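Local coordinates for protein enoyl-CoA hydratase (Mycobacterium tuberculosis, PDB 4JJT) that probably acts as a lyase of the crotonase-like family, adding water to the double bond of enoyl-CoA thioesters, at residues I8-T13 / T19-R24; E174-A177 / P183-R186. All blocks are in the same frame, centred on the assembly; numbering follows the deposited sequence.

Contact 1 of 2, residues I8-T13 / T19-R24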
# COMPACT_ATOMS: atom_id res chain seq x y z
N ILE A 8 38.22 16.97 -3.92
CA ILE A 8 37.52 16.26 -2.85
C ILE A 8 36.62 15.18 -3.44
O ILE A 8 36.10 14.34 -2.72
CB ILE A 8 36.68 17.22 -1.98
CG1 ILE A 8 35.53 17.81 -2.80
CG2 ILE A 8 37.55 18.33 -1.40
CD1 ILE A 8 34.56 18.63 -1.99
N LEU A 9 36.45 15.22 -4.75
CA LEU A 9 35.73 14.18 -5.47
C LEU A 9 36.48 13.81 -6.74
O LEU A 9 36.64 14.64 -7.64
CB LEU A 9 34.31 14.63 -5.81
CG LEU A 9 33.42 13.57 -6.46
CD1 LEU A 9 33.06 12.50 -5.45
CD2 LEU A 9 32.17 14.20 -7.06
N LEU A 10 36.96 12.57 -6.81
CA LEU A 10 37.68 12.10 -7.99
C LEU A 10 36.72 11.51 -9.01
O LEU A 10 35.85 10.70 -8.67
CB LEU A 10 38.76 11.10 -7.59
CG LEU A 10 39.85 11.67 -6.68
CD1 LEU A 10 40.82 10.59 -6.23
CD2 LEU A 10 40.59 12.80 -7.39
N ILE A 11 36.87 11.92 -10.26
CA ILE A 11 35.98 11.50 -11.33
C ILE A 11 36.74 10.86 -12.49
O ILE A 11 37.51 11.53 -13.18
CB ILE A 11 35.14 12.68 -11.85
CG1 ILE A 11 34.26 13.24 -10.73
CG2 ILE A 11 34.29 12.25 -13.03
CD1 ILE A 11 33.49 14.48 -11.11
N ASP A 12 36.54 9.56 -12.68
CA ASP A 12 37.26 8.81 -13.70
C ASP A 12 36.31 8.16 -14.70
O ASP A 12 35.21 7.73 -14.33
CB ASP A 12 38.14 7.74 -13.04
CG ASP A 12 38.54 6.64 -14.01
OD1 ASP A 12 39.53 6.83 -14.75
OD2 ASP A 12 37.87 5.59 -14.03
N THR A 13 36.73 8.09 -15.95
CA THR A 13 35.96 7.40 -16.99
C THR A 13 36.82 6.39 -17.73
O THR A 13 37.90 6.72 -18.24
CB THR A 13 35.35 8.40 -17.99
OG1 THR A 13 34.54 9.35 -17.29
CG2 THR A 13 34.49 7.67 -19.01
N THR A 19 33.63 6.20 -12.46
CA THR A 19 33.96 5.96 -11.06
C THR A 19 33.96 7.26 -10.27
O THR A 19 34.60 8.23 -10.67
CB THR A 19 35.33 5.27 -10.91
OG1 THR A 19 35.39 4.14 -11.79
CG2 THR A 19 35.54 4.81 -9.48
N LEU A 20 33.23 7.27 -9.16
CA LEU A 20 33.20 8.42 -8.27
C LEU A 20 33.85 8.08 -6.94
O LEU A 20 33.39 7.20 -6.22
CB LEU A 20 31.76 8.88 -8.03
CG LEU A 20 30.91 9.22 -9.25
CD1 LEU A 20 29.54 9.71 -8.82
CD2 LEU A 20 31.61 10.25 -10.13
N THR A 21 34.93 8.78 -6.61
CA THR A 21 35.67 8.51 -5.38
C THR A 21 35.59 9.66 -4.38
O THR A 21 36.07 10.76 -4.64
CB THR A 21 37.16 8.22 -5.67
OG1 THR A 21 37.26 7.11 -6.58
CG2 THR A 21 37.89 7.88 -4.39
N LEU A 22 34.98 9.38 -3.23
CA LEU A 22 34.94 10.34 -2.13
C LEU A 22 36.36 10.54 -1.63
O LEU A 22 36.98 9.61 -1.12
CB LEU A 22 34.04 9.82 -1.01
CG LEU A 22 32.61 9.41 -1.39
CD1 LEU A 22 31.92 8.74 -0.21
CD2 LEU A 22 31.83 10.62 -1.85
N ASN A 23 36.88 11.76 -1.78
CA ASN A 23 38.29 12.01 -1.50
C ASN A 23 38.56 13.08 -0.45
O ASN A 23 39.21 14.09 -0.72
CB ASN A 23 39.04 12.33 -2.80
CG ASN A 23 40.55 12.26 -2.64
OD1 ASN A 23 41.06 11.54 -1.78
ND2 ASN A 23 41.27 13.02 -3.46
N ARG A 24 38.05 12.85 0.76
CA ARG A 24 38.43 13.64 1.93
C ARG A 24 38.97 12.71 3.00
O ARG A 24 38.39 12.61 4.08
CB ARG A 24 37.22 14.41 2.48
CG ARG A 24 36.67 15.49 1.56
CD ARG A 24 35.62 16.33 2.26
NE ARG A 24 36.21 17.25 3.23
CZ ARG A 24 35.71 17.48 4.44
NH1 ARG A 24 34.62 16.85 4.85
NH2 ARG A 24 36.32 18.35 5.24

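Contact 2 of 2, residues E174-A177 / P183-R186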
# COMPACT_ATOMS: atom_id res chain seq x y z
N GLU A 174 29.04 -9.76 -2.32
CA GLU A 174 30.33 -10.44 -2.35
C GLU A 174 31.36 -9.72 -1.48
O GLU A 174 31.39 -8.50 -1.42
CB GLU A 174 30.83 -10.49 -3.80
CG GLU A 174 32.08 -11.32 -4.02
CD GLU A 174 32.53 -11.30 -5.47
OE1 GLU A 174 31.81 -10.71 -6.30
OE2 GLU A 174 33.59 -11.87 -5.78
N VAL A 175 32.18 -10.50 -0.79
CA VAL A 175 33.30 -9.95 -0.03
C VAL A 175 34.60 -10.45 -0.63
O VAL A 175 34.83 -11.66 -0.71
CB VAL A 175 33.23 -10.33 1.46
CG1 VAL A 175 34.40 -9.72 2.21
CG2 VAL A 175 31.91 -9.87 2.06
N VAL A 176 35.44 -9.52 -1.07
CA VAL A 176 36.69 -9.88 -1.73
C VAL A 176 37.90 -9.31 -0.99
O VAL A 176 37.75 -8.45 -0.12
CB VAL A 176 36.71 -9.35 -3.18
CG1 VAL A 176 35.55 -9.93 -3.96
CG2 VAL A 176 36.66 -7.83 -3.19
N ALA A 177 39.08 -9.82 -1.32
CA ALA A 177 40.32 -9.29 -0.77
C ALA A 177 40.45 -7.82 -1.16
O ALA A 177 40.03 -7.43 -2.24
CB ALA A 177 41.51 -10.09 -1.27
N PRO A 183 38.84 -3.94 -8.96
CA PRO A 183 38.82 -4.85 -10.11
C PRO A 183 37.55 -5.70 -10.19
O PRO A 183 37.04 -5.93 -11.28
CB PRO A 183 40.03 -5.74 -9.87
CG PRO A 183 40.96 -4.89 -9.12
CD PRO A 183 40.12 -4.05 -8.22
N THR A 184 37.05 -6.15 -9.04
CA THR A 184 35.80 -6.91 -9.00
C THR A 184 34.63 -6.03 -9.43
O THR A 184 33.78 -6.45 -10.22
CB THR A 184 35.54 -7.47 -7.59
OG1 THR A 184 36.50 -8.49 -7.29
CG2 THR A 184 34.14 -8.07 -7.49
N ALA A 185 34.62 -4.80 -8.93
CA ALA A 185 33.58 -3.84 -9.26
C ALA A 185 33.56 -3.49 -10.74
O ALA A 185 32.50 -3.22 -11.31
CB ALA A 185 33.75 -2.57 -8.42
N ARG A 186 34.74 -3.50 -11.36
CA ARG A 186 34.85 -3.20 -12.78
C ARG A 186 34.47 -4.41 -13.63
O ARG A 186 33.98 -4.26 -14.76
CB ARG A 186 36.27 -2.75 -13.13
CG ARG A 186 36.71 -1.48 -12.42
CD ARG A 186 38.01 -0.96 -13.00
NE ARG A 186 38.75 -0.16 -12.03
CZ ARG A 186 39.81 -0.59 -11.35
NH1 ARG A 186 40.42 0.21 -10.49
NH2 ARG A 186 40.26 -1.82 -11.54

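Contact 1 of 2, residues I8-T13 / T19-R24
Leu10 and Thr21 face each other as a hydrogen-bonded antiparallel pair, each residue giving one bond through its N and taking one through its O: Leu10 N reaches Thr21 O at 3.0 Å, and the return bond from Thr21 N to Leu10 O is nearly straight at 170°. Asp12 and Thr19 repeat the doublet. At the far end, Asn23 N is 2.9 Å from Ile8 O but stands above the carbonyl plane, 46° out of it.

These bonds zip up the beta hairpin of strands 9-14 and 17-22, the edge of the mixed sheet of the crotonase fold; strand 17-22 passes the pairing on to strand 54-59, while strand 9-14 is outermost within the chain.

Side-chain packing divides between the two faces. Leu9 and Ile11 share one with Leu20 and Leu22; Ile11 CG1 lies 4.0 Å from Leu20 CD2, the two side chains running alongside, and helix 33-48 packs on Leu20. On the other face Asn23 CG lies anti to the backbone N (chi1 -166°), which carries the amide to Leu10. The branched end of Leu10 passes at a slant across it, CD1 lying 3.7 Å from ND2, which is hydrogen-bonded to Asp7 O. Beyond the strands, Ile8 CB rests 3.9 Å from Arg24 CG, the methylene part of a side chain whose guanidinium reaches Ala30 O and Asp69.

Contact 2 of 2, residues E174-A177 / P183-R186
Thr184 OG1, the polar atom at the centre of this contact, is hydrogen-bonded to Gln180 O, one turn back along the chain, and also lies against the methyls of Val176. Both methyls come up to the hydroxyl from the same side, Val176 CG1 the nearer at 3.8 Å from that oxygen and CG2 at 4.2 Å, which is van der Waals range. With chi1 at -69°, OG1 stands opposite its own carbonyl carbon and beside the backbone N, which leaves the methyl CG2 to extend toward Glu174. There the carboxylate meets it: Glu174 OE1 is 3.7 Å from Thr184 CG2, and Glu174 CD is 4.1 Å away. This is a carboxylate oxygen laid against a methyl, and the polar demand of OE1 is met elsewhere, by a salt bridge to Arg153 of the second subunit.

Strand and helix are thus joined through a single threonine that faces two residues of alternate position on the strand. The strand 174-176 is the last of the mixed sheet of the crotonase fold, hydrogen-bonded through Glu174 and Val176 to Ala117 of strand 114-118, and a short connection leads from it into helix 181-193. That helix packs on the sheet, for Thr184 also touches Ile116 of strand 114-118, while Ala185 touches Ile56 of strand 54-59.

Glu174 reaches across because its chain is stretched out, with CG anti to the backbone N (chi1 -173°) and chi2 also anti. The side chains of Val176 and Thr184 instead point in opposing senses and overlap along their flanks. Only 98 Å² is buried between the segments, and Val175, between the two touching strand residues, turns to helix 163-169 instead.

How the contacts relate
One mixed sheet ties the two contacts together. Contact 1 is the hairpin at one edge, where strand 9-14 is outermost; contact 2 involves strand 174-176, outermost at the other edge, with three strands between it and the hairpin. Their centres lie 18 Å apart, and although the nearest atoms come within about 5 Å, they do not touch. Strand 54-59 mediates: Leu20 of contact 1 bonds to Ile56 through the backbone, and Ala185 and Arg186 from the helix segment of contact 2 rest on the same Ile56. Contact 1 pairs strand with strand and meets no other chain of the assembly, whereas contact 2 packs strand against helix and, through Glu174, reaches the second subunit.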